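PDB 2I1S: plasmid pRiA4b Orf3-like domain-containing protein from Methanosarcina mazei, which is of unknown function but belongs to the plasmid pRiA4b ORF-3-like family and folds around one mixed beta sheet. Local coordinates for residues Lys12-Gly17 / Gln112-Leu117; Pro20-Arg25 / Gly135-Val140. All blocks are in the same frame, centred on the assembly; numbering follows the deposited sequence. Where two conformers were deposited one is given.

Interaction 1 (Lys12-Gly17 / Gln112-Leu117); sequences KLSIKG and QVKVRL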
ATOM      1  N   LYS A  12       7.983  -4.834  -1.442  1.00 34.66           N
ATOM      2  CA  LYS A  12       6.886  -5.431  -0.678  1.00 33.01           C
ATOM      3  C   LYS A  12       6.109  -4.335   0.011  1.00 32.90           C
ATOM      4  O   LYS A  12       6.689  -3.358   0.489  1.00 32.37           O
ATOM      5  CB  LYS A  12       7.373  -6.442   0.339  1.00 32.86           C
ATOM      6  CG  LYS A  12       6.265  -7.292   0.932  1.00 30.60           C
ATOM      7  CD  LYS A  12       6.837  -8.221   1.969  1.00 29.21           C
ATOM      8  CE  LYS A  12       5.687  -8.889   2.710  1.00 30.87           C
ATOM      9  NZ  LYS A  12       6.097  -9.672   3.902  1.00 26.57           N
ATOM     10  N   LEU A  13       4.788  -4.480   0.001  1.00 32.87           N
ATOM     11  CA  LEU A  13       3.854  -3.553   0.658  1.00 32.29           C
ATOM     12  C   LEU A  13       3.051  -4.324   1.676  1.00 32.70           C
ATOM     13  O   LEU A  13       2.374  -5.299   1.308  1.00 33.04           O
ATOM     14  CB  LEU A  13       2.880  -2.952  -0.337  1.00 31.82           C
ATOM     15  CG  LEU A  13       3.433  -2.455  -1.679  1.00 32.80           C
ATOM     16  CD1 LEU A  13       2.310  -1.870  -2.509  1.00 29.14           C
ATOM     17  CD2 LEU A  13       4.562  -1.457  -1.504  1.00 33.25           C
ATOM     18  N   SER A  14       3.132  -3.924   2.947  0.50 32.55           N
ATOM     19  CA  SER A  14       2.376  -4.606   3.993  0.50 32.91           C
ATOM     20  C   SER A  14       1.547  -3.642   4.818  0.50 33.32           C
ATOM     21  O   SER A  14       2.032  -2.607   5.267  0.50 33.30           O
ATOM     22  CB  SER A  14       3.281  -5.486   4.891  0.50 32.94           C
ATOM     23  OG  SER A  14       3.873  -4.780   5.979  0.50 33.33           O
ATOM     24  N   ILE A  15       0.281  -3.989   5.005  1.00 33.62           N
ATOM     25  CA  ILE A  15      -0.562  -3.256   5.930  1.00 34.39           C
ATOM     26  C   ILE A  15      -0.053  -3.569   7.350  1.00 35.00           C
ATOM     27  O   ILE A  15      -0.007  -4.747   7.774  1.00 34.79           O
ATOM     28  CB  ILE A  15      -2.071  -3.625   5.774  1.00 34.19           C
ATOM     29  CG1 ILE A  15      -2.610  -3.115   4.468  1.00 34.30           C
ATOM     30  CG2 ILE A  15      -2.910  -2.973   6.886  1.00 34.61           C
ATOM     31  CD1 ILE A  15      -4.015  -3.553   4.218  1.00 35.81           C
ATOM     32  N   LYS A  16       0.345  -2.522   8.069  1.00 35.82           N
ATOM     33  CA  LYS A  16       0.699  -2.653   9.498  1.00 36.77           C
ATOM     34  C   LYS A  16      -0.471  -2.882  10.445  1.00 36.28           C
ATOM     35  O   LYS A  16      -1.545  -2.322  10.270  1.00 34.60           O
ATOM     36  CB  LYS A  16       1.339  -1.374   9.987  1.00 37.98           C
ATOM     37  CG  LYS A  16       2.736  -1.155   9.487  1.00 41.45           C
ATOM     38  CD  LYS A  16       3.241   0.124  10.094  1.00 46.28           C
ATOM     39  CE  LYS A  16       3.142   0.053  11.608  1.00 49.38           C
ATOM     40  NZ  LYS A  16       4.231   0.895  12.197  1.00 54.56           N
ATOM     41  N   GLY A  17      -0.211  -3.682  11.478  1.00 36.81           N
ATOM     42  CA  GLY A  17      -1.105  -3.869  12.608  1.00 36.32           C
ATOM     43  C   GLY A  17      -2.149  -4.952  12.440  1.00 37.00           C
ATOM     44  O   GLY A  17      -2.912  -5.195  13.339  1.00 38.93           O
ATOM     45  N   GLN A 112      -1.660   2.317   7.472  1.00 37.76           N
ATOM     46  CA  GLN A 112      -0.218   2.423   7.234  1.00 36.56           C
ATOM     47  C   GLN A 112       0.280   1.252   6.463  1.00 36.66           C
ATOM     48  O   GLN A 112       0.058   0.093   6.833  1.00 38.75           O
ATOM     49  CB  GLN A 112       0.529   2.547   8.547  1.00 36.93           C
ATOM     50  CG  GLN A 112       0.245   3.874   9.278  1.00 37.76           C
ATOM     51  CD  GLN A 112       0.879   3.914  10.630  1.00 41.78           C
ATOM     52  OE1 GLN A 112       0.798   2.961  11.390  1.00 45.17           O
ATOM     53  NE2 GLN A 112       1.521   5.019  10.946  1.00 44.90           N
ATOM     54  N   VAL A 113       0.963   1.553   5.376  1.00 35.45           N
ATOM     55  CA  VAL A 113       1.553   0.532   4.553  1.00 33.81           C
ATOM     56  C   VAL A 113       3.075   0.648   4.670  1.00 34.20           C
ATOM     57  O   VAL A 113       3.609   1.728   4.453  1.00 33.44           O
ATOM     58  CB  VAL A 113       1.121   0.687   3.093  1.00 33.57           C
ATOM     59  CG1 VAL A 113       1.815  -0.400   2.210  1.00 32.51           C
ATOM     60  CG2 VAL A 113      -0.416   0.670   2.974  1.00 29.84           C
ATOM     61  N   LYS A 114       3.748  -0.444   5.053  1.00 34.07           N
ATOM     62  CA  LYS A 114       5.216  -0.515   5.015  1.00 35.11           C
ATOM     63  C   LYS A 114       5.643  -0.787   3.596  1.00 34.32           C
ATOM     64  O   LYS A 114       5.089  -1.668   2.906  1.00 34.11           O
ATOM     65  CB  LYS A 114       5.771  -1.629   5.897  1.00 34.94           C
ATOM     66  CG  LYS A 114       5.721  -1.436   7.380  1.00 36.30           C
ATOM     67  CD  LYS A 114       6.250  -2.751   8.050  1.00 39.01           C
ATOM     68  CE  LYS A 114       6.911  -2.542   9.448  1.00 44.61           C
ATOM     69  NZ  LYS A 114       5.923  -2.694  10.564  1.00 47.62           N
ATOM     70  N   VAL A 115       6.609  -0.026   3.130  1.00 34.44           N
ATOM     71  CA  VAL A 115       7.110  -0.222   1.755  1.00 35.24           C
ATOM     72  C   VAL A 115       8.572  -0.616   1.918  1.00 35.47           C
ATOM     73  O   VAL A 115       9.365   0.110   2.521  1.00 36.59           O
ATOM     74  CB  VAL A 115       6.955   1.049   0.855  1.00 35.16           C
ATOM     75  CG1 VAL A 115       7.411   0.756  -0.561  1.00 35.73           C
ATOM     76  CG2 VAL A 115       5.504   1.593   0.876  1.00 33.51           C
ATOM     77  N   ARG A 116       8.907  -1.803   1.452  1.00 35.76           N
ATOM     78  CA  ARG A 116      10.259  -2.296   1.556  1.00 36.06           C
ATOM     79  C   ARG A 116      10.770  -2.662   0.160  1.00 35.44           C
ATOM     80  O   ARG A 116      10.154  -3.451  -0.531  1.00 35.29           O
ATOM     81  CB  ARG A 116      10.293  -3.488   2.520  1.00 36.54           C
ATOM     82  CG  ARG A 116      11.521  -4.373   2.387  1.00 38.79           C
ATOM     83  CD  ARG A 116      12.634  -3.951   3.343  1.00 41.29           C
ATOM     84  NE  ARG A 116      12.234  -4.112   4.744  1.00 42.78           N
ATOM     85  CZ  ARG A 116      12.680  -5.075   5.557  1.00 45.34           C
ATOM     86  NH1 ARG A 116      13.559  -5.992   5.132  1.00 43.22           N
ATOM     87  NH2 ARG A 116      12.242  -5.110   6.810  1.00 45.72           N
ATOM     88  N   LEU A 117      11.864  -2.029  -0.253  1.00 35.79           N
ATOM     89  CA  LEU A 117      12.661  -2.476  -1.412  1.00 36.52           C
ATOM     90  C   LEU A 117      13.380  -3.807  -1.141  1.00 37.03           C
ATOM     91  O   LEU A 117      14.203  -3.899  -0.231  1.00 36.89           O
ATOM     92  CB  LEU A 117      13.694  -1.402  -1.793  1.00 36.34           C
ATOM     93  CG  LEU A 117      14.550  -1.583  -3.051  1.00 35.79           C
ATOM     94  CD1 LEU A 117      13.731  -1.473  -4.353  1.00 32.18           C
ATOM     95  CD2 LEU A 117      15.696  -0.578  -3.033  1.00 35.48           C
TER
HETATM   96  O   HOH W   1      -2.666   0.219   9.072  1.00 37.84           O
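Lys12, Ser14 and Lys16 bond through their backbones to Arg116, Lys114 and Gln112, zipping two antiparallel strand segments together. Lys12 N gives a hydrogen bond to Arg116 O at 2.7 Å and Arg116 N returns one to Lys12 O; Ser14 and Lys114 exchange a second such pair. The ladder ends where Lys16 N meets Gln112 O at 2.9 Å, nearly along the C=O axis. Beyond it a water bridges the strands, donating to Lys16 O and accepting from Gln112 N. Between the hydrogen-bonded pairs, Leu13 CA lies 3.2 Å from Lys114 O in a CA-H...O contact. The segments belong to strands 7-15 and 111-122, neighbours in the middle of the mixed sheet: strand 22-29 flanks the first and strand 100-105 the second. Apolar contacts occupy the face that carries Leu13, Ile15, Val113 and Val115. Leu13 and Val115 lie side by side, Leu13 CD2 3.7 Å from Val115 CG1, while Leu13 CB rests against Val113 CG1 at 3.8 Å. Helix 34-44 covers the Leu13 and Val115 part of this face, its Ile41 touching both. Away from that face, Lys16 and Lys114 pack by their aliphatic parts. Lys16 crosses Lys114 at about a right angle, CG to CG 3.7 Å; its chain bends at chi3 (56°), and its CE comes 3.7 Å from Gln112 OE1. The two amines, Lys16 NZ and Lys114 NZ, are 4.3 Å apart, a like-charge proximity that may slightly lower the pKa of one amine. An alanine at Lys16 would probably leave the Lys114 chain freer to turn, with its methylenes deprived of that crossing support. The charged ends of Lys12 and Arg116 turn elsewhere, to Gln21 and Glu100.

Interaction 2 (Pro20-Arg25 / Gly135-Val140); sequences PQIWRR and GKRAAV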
ATOM      1  N   PRO A  20      -3.165 -12.415  10.594  1.00 36.17           N
ATOM      2  CA  PRO A  20      -2.066 -12.575   9.647  1.00 35.14           C
ATOM      3  C   PRO A  20      -1.852 -11.352   8.737  1.00 34.43           C
ATOM      4  O   PRO A  20      -2.783 -10.560   8.501  1.00 34.96           O
ATOM      5  CB  PRO A  20      -2.511 -13.787   8.818  1.00 34.97           C
ATOM      6  CG  PRO A  20      -3.372 -14.563   9.693  1.00 34.22           C
ATOM      7  CD  PRO A  20      -4.067 -13.590  10.594  1.00 36.43           C
ATOM      8  N   GLN A  21      -0.651 -11.234   8.194  1.00 32.88           N
ATOM      9  CA  GLN A  21      -0.252 -10.114   7.350  1.00 32.71           C
ATOM     10  C   GLN A  21      -0.973  -9.984   5.984  1.00 32.85           C
ATOM     11  O   GLN A  21      -1.149 -10.937   5.263  1.00 33.27           O
ATOM     12  CB  GLN A  21       1.263 -10.134   7.186  1.00 32.07           C
ATOM     13  CG  GLN A  21       1.817  -8.985   6.413  1.00 32.10           C
ATOM     14  CD  GLN A  21       3.305  -9.055   6.305  1.00 31.79           C
ATOM     15  OE1 GLN A  21       3.855  -9.914   5.622  1.00 35.02           O
ATOM     16  NE2 GLN A  21       3.980  -8.159   6.992  1.00 31.80           N
ATOM     17  N   ILE A  22      -1.457  -8.785   5.683  1.00 33.27           N
ATOM     18  CA  ILE A  22      -2.009  -8.481   4.373  1.00 31.89           C
ATOM     19  C   ILE A  22      -0.860  -7.819   3.600  1.00 31.95           C
ATOM     20  O   ILE A  22      -0.306  -6.822   4.074  1.00 31.46           O
ATOM     21  CB  ILE A  22      -3.211  -7.496   4.465  1.00 32.44           C
ATOM     22  CG1 ILE A  22      -4.345  -8.000   5.400  1.00 30.94           C
ATOM     23  CG2 ILE A  22      -3.720  -7.136   3.088  1.00 31.44           C
ATOM     24  CD1 ILE A  22      -5.374  -6.912   5.723  1.00 29.79           C
ATOM     25  N   TRP A  23      -0.468  -8.395   2.456  1.00 30.70           N
ATOM     26  CA  TRP A  23       0.667  -7.859   1.680  1.00 29.77           C
ATOM     27  C   TRP A  23       0.494  -8.095   0.200  1.00 29.44           C
ATOM     28  O   TRP A  23      -0.303  -8.945  -0.211  1.00 29.55           O
ATOM     29  CB  TRP A  23       2.028  -8.420   2.139  1.00 28.70           C
ATOM     30  CG  TRP A  23       2.159  -9.947   1.966  1.00 28.06           C
ATOM     31  CD1 TRP A  23       1.823 -10.891   2.890  1.00 25.49           C
ATOM     32  CD2 TRP A  23       2.585 -10.663   0.796  1.00 26.59           C
ATOM     33  NE1 TRP A  23       2.032 -12.130   2.394  1.00 28.37           N
ATOM     34  CE2 TRP A  23       2.483 -12.037   1.101  1.00 26.97           C
ATOM     35  CE3 TRP A  23       3.008 -10.278  -0.500  1.00 26.39           C
ATOM     36  CZ2 TRP A  23       2.819 -13.057   0.175  1.00 26.56           C
ATOM     37  CZ3 TRP A  23       3.354 -11.281  -1.414  1.00 27.20           C
ATOM     38  CH2 TRP A  23       3.286 -12.675  -1.053  1.00 25.64           C
ATOM     39  N   ARG A  24       1.250  -7.310  -0.576  1.00 29.54           N
ATOM     40  CA  ARG A  24       1.359  -7.401  -2.048  1.00 29.31           C
ATOM     41  C   ARG A  24       2.803  -7.213  -2.461  1.00 28.88           C
ATOM     42  O   ARG A  24       3.570  -6.467  -1.819  1.00 29.14           O
ATOM     43  CB  ARG A  24       0.547  -6.304  -2.742  1.00 28.40           C
ATOM     44  CG  ARG A  24      -0.757  -6.025  -2.096  1.00 32.00           C
ATOM     45  CD  ARG A  24      -1.687  -7.114  -2.472  1.00 32.96           C
ATOM     46  NE  ARG A  24      -3.106  -6.847  -2.191  1.00 29.94           N
ATOM     47  CZ  ARG A  24      -3.798  -7.500  -1.277  1.00 27.90           C
ATOM     48  NH1 ARG A  24      -5.071  -7.288  -1.174  1.00 26.37           N
ATOM     49  NH2 ARG A  24      -3.208  -8.373  -0.471  1.00 28.56           N
ATOM     50  N   ARG A  25       3.205  -7.891  -3.513  1.00 29.16           N
ATOM     51  CA  ARG A  25       4.535  -7.622  -4.071  1.00 30.11           C
ATOM     52  C   ARG A  25       4.333  -7.017  -5.456  1.00 30.17           C
ATOM     53  O   ARG A  25       3.553  -7.524  -6.239  1.00 30.25           O
ATOM     54  CB  ARG A  25       5.431  -8.899  -4.066  1.00 30.55           C
ATOM     55  CG  ARG A  25       6.525  -8.835  -3.022  1.00 31.38           C
ATOM     56  CD  ARG A  25       7.434 -10.081  -2.962  1.00 30.16           C
ATOM     57  NE  ARG A  25       6.876 -10.898  -1.913  1.00 33.23           N
ATOM     58  CZ  ARG A  25       7.364 -11.094  -0.699  1.00 31.23           C
ATOM     59  NH1 ARG A  25       8.533 -10.633  -0.330  1.00 31.60           N
ATOM     60  NH2 ARG A  25       6.657 -11.811   0.141  1.00 33.22           N
ATOM     61  N   GLY A 135       0.528 -11.749  -3.539  1.00 34.45           N
ATOM     62  CA  GLY A 135      -0.101 -11.053  -2.405  1.00 33.47           C
ATOM     63  C   GLY A 135      -0.802 -12.045  -1.505  1.00 32.86           C
ATOM     64  O   GLY A 135      -0.996 -13.181  -1.884  1.00 31.46           O
ATOM     65  N   LYS A 136      -1.158 -11.629  -0.301  1.00 32.34           N
ATOM     66  CA  LYS A 136      -1.955 -12.487   0.560  1.00 32.79           C
ATOM     67  C   LYS A 136      -3.012 -11.598   1.225  1.00 32.51           C
ATOM     68  O   LYS A 136      -2.682 -10.500   1.653  1.00 31.71           O
ATOM     69  CB  LYS A 136      -1.083 -13.123   1.631  1.00 33.79           C
ATOM     70  CG  LYS A 136      -1.422 -14.535   1.990  1.00 36.25           C
ATOM     71  CD  LYS A 136      -1.013 -15.510   0.931  1.00 38.12           C
ATOM     72  CE  LYS A 136      -1.572 -16.882   1.227  1.00 42.49           C
ATOM     73  NZ  LYS A 136      -0.598 -17.864   1.916  1.00 42.43           N
ATOM     74  N   ARG A 137      -4.249 -12.109   1.275  1.00 31.32           N
ATOM     75  CA  ARG A 137      -5.386 -11.604   2.042  1.00 32.02           C
ATOM     76  C   ARG A 137      -6.103 -10.481   1.315  1.00 32.26           C
ATOM     77  O   ARG A 137      -5.503  -9.784   0.496  1.00 33.65           O
ATOM     78  CB  ARG A 137      -5.006 -11.187   3.458  1.00 31.84           C
ATOM     79  CG  ARG A 137      -4.230 -12.254   4.222  1.00 32.02           C
ATOM     80  CD  ARG A 137      -4.336 -12.045   5.682  1.00 33.48           C
ATOM     81  NE  ARG A 137      -5.656 -12.362   6.190  1.00 32.80           N
ATOM     82  CZ  ARG A 137      -6.168 -11.871   7.318  1.00 33.22           C
ATOM     83  NH1 ARG A 137      -5.467 -11.005   8.044  1.00 28.34           N
ATOM     84  NH2 ARG A 137      -7.387 -12.262   7.726  1.00 31.10           N
ATOM     85  N   ALA A 138      -7.388 -10.320   1.598  1.00 31.69           N
ATOM     86  CA  ALA A 138      -8.125  -9.139   1.147  1.00 31.23           C
ATOM     87  C   ALA A 138      -7.580  -7.856   1.788  1.00 31.27           C
ATOM     88  O   ALA A 138      -7.305  -7.805   2.985  1.00 31.99           O
ATOM     89  CB  ALA A 138      -9.621  -9.299   1.455  1.00 30.94           C
ATOM     90  N   ALA A 139      -7.412  -6.826   0.981  1.00 31.31           N
ATOM     91  CA  ALA A 139      -7.147  -5.484   1.469  1.00 31.05           C
ATOM     92  C   ALA A 139      -8.261  -4.965   2.402  1.00 31.83           C
ATOM     93  O   ALA A 139      -9.433  -5.358   2.302  1.00 31.55           O
ATOM     94  CB  ALA A 139      -6.962  -4.568   0.295  1.00 30.93           C
ATOM     95  N   VAL A 140      -7.894  -4.105   3.347  1.00 32.19           N
ATOM     96  CA  VAL A 140      -8.916  -3.556   4.255  1.00 32.35           C
ATOM     97  C   VAL A 140      -9.837  -2.660   3.414  1.00 32.77           C
ATOM     98  O   VAL A 140      -9.350  -1.885   2.580  1.00 32.16           O
ATOM     99  CB  VAL A 140      -8.274  -2.751   5.437  1.00 32.53           C
ATOM    100  CG1 VAL A 140      -7.395  -3.669   6.322  1.00 31.14           C
ATOM    101  CG2 VAL A 140      -7.456  -1.523   4.932  1.00 32.70           C
TER
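Arg24 grips Arg137 O end-on, NH1 at 3.0 Å and NH2 at 2.9 Å from that one oxygen. The same NH2 bonds to Trp23 O, sitting above the carbonyl plane, while Lys136 N reaches Trp23 O from the opposite face at 2.8 Å. Trp23 N closes the antiparallel pair with a longer bond to Lys136 O. Packing is tight here: the CA atoms of Arg24 and Gly135 are 3.9 Å apart, and a CB on Gly135 would clash with Arg24 CD and Trp23 O. Gly135 CA lies over the face of the Trp23 six-membered ring in a CH-pi contact, 3.8 Å from its centroid and 20° off the normal. The Ile22 side chain crosses that of Val140 at about a right angle, its CD1 3.9 Å from Val140 CG1. Buried Arg137 bonds through NH1 to Pro20 O at 2.8 Å, with a bent N-H...O angle of 138°, and its NH2 forms a salt bridge with Glu179. The solvent side holds Pro20 and the outer part of Lys136, which leads its amine away after its CB passes Trp23 NE1. The pairing joins edge strand 131-136 to strand 22-29, and the chain then leaves the sheet through residues 137-140. With Val44 O bonded to its NE and Phe181 in cation-pi contact, the charge of the buried Arg24 is probably stabilised by backbone carbonyl oxygens and the ring of Phe181.

Interactions 1 and 2 are two seams of one sheet, their centres about 10 Å apart, separated by the seam between strands 7-15 and 22-29, to which the probable hydrogen bond of Leu13 N and Arg24 O (3.0 Å) belongs. On the face opposite Leu13, Lys12 NZ reaches Gln21 OE1 at 2.8 Å and makes a cation-pi contact with Trp23, so an amine from interaction 1 helps cover the tryptophan of interaction 2. On the face that carries Leu13 and Ile15, Ile15 touches both Ile22 and Val140, continuing the apolar layer to the loop that follows the edge strand. The segments alternate along the chain.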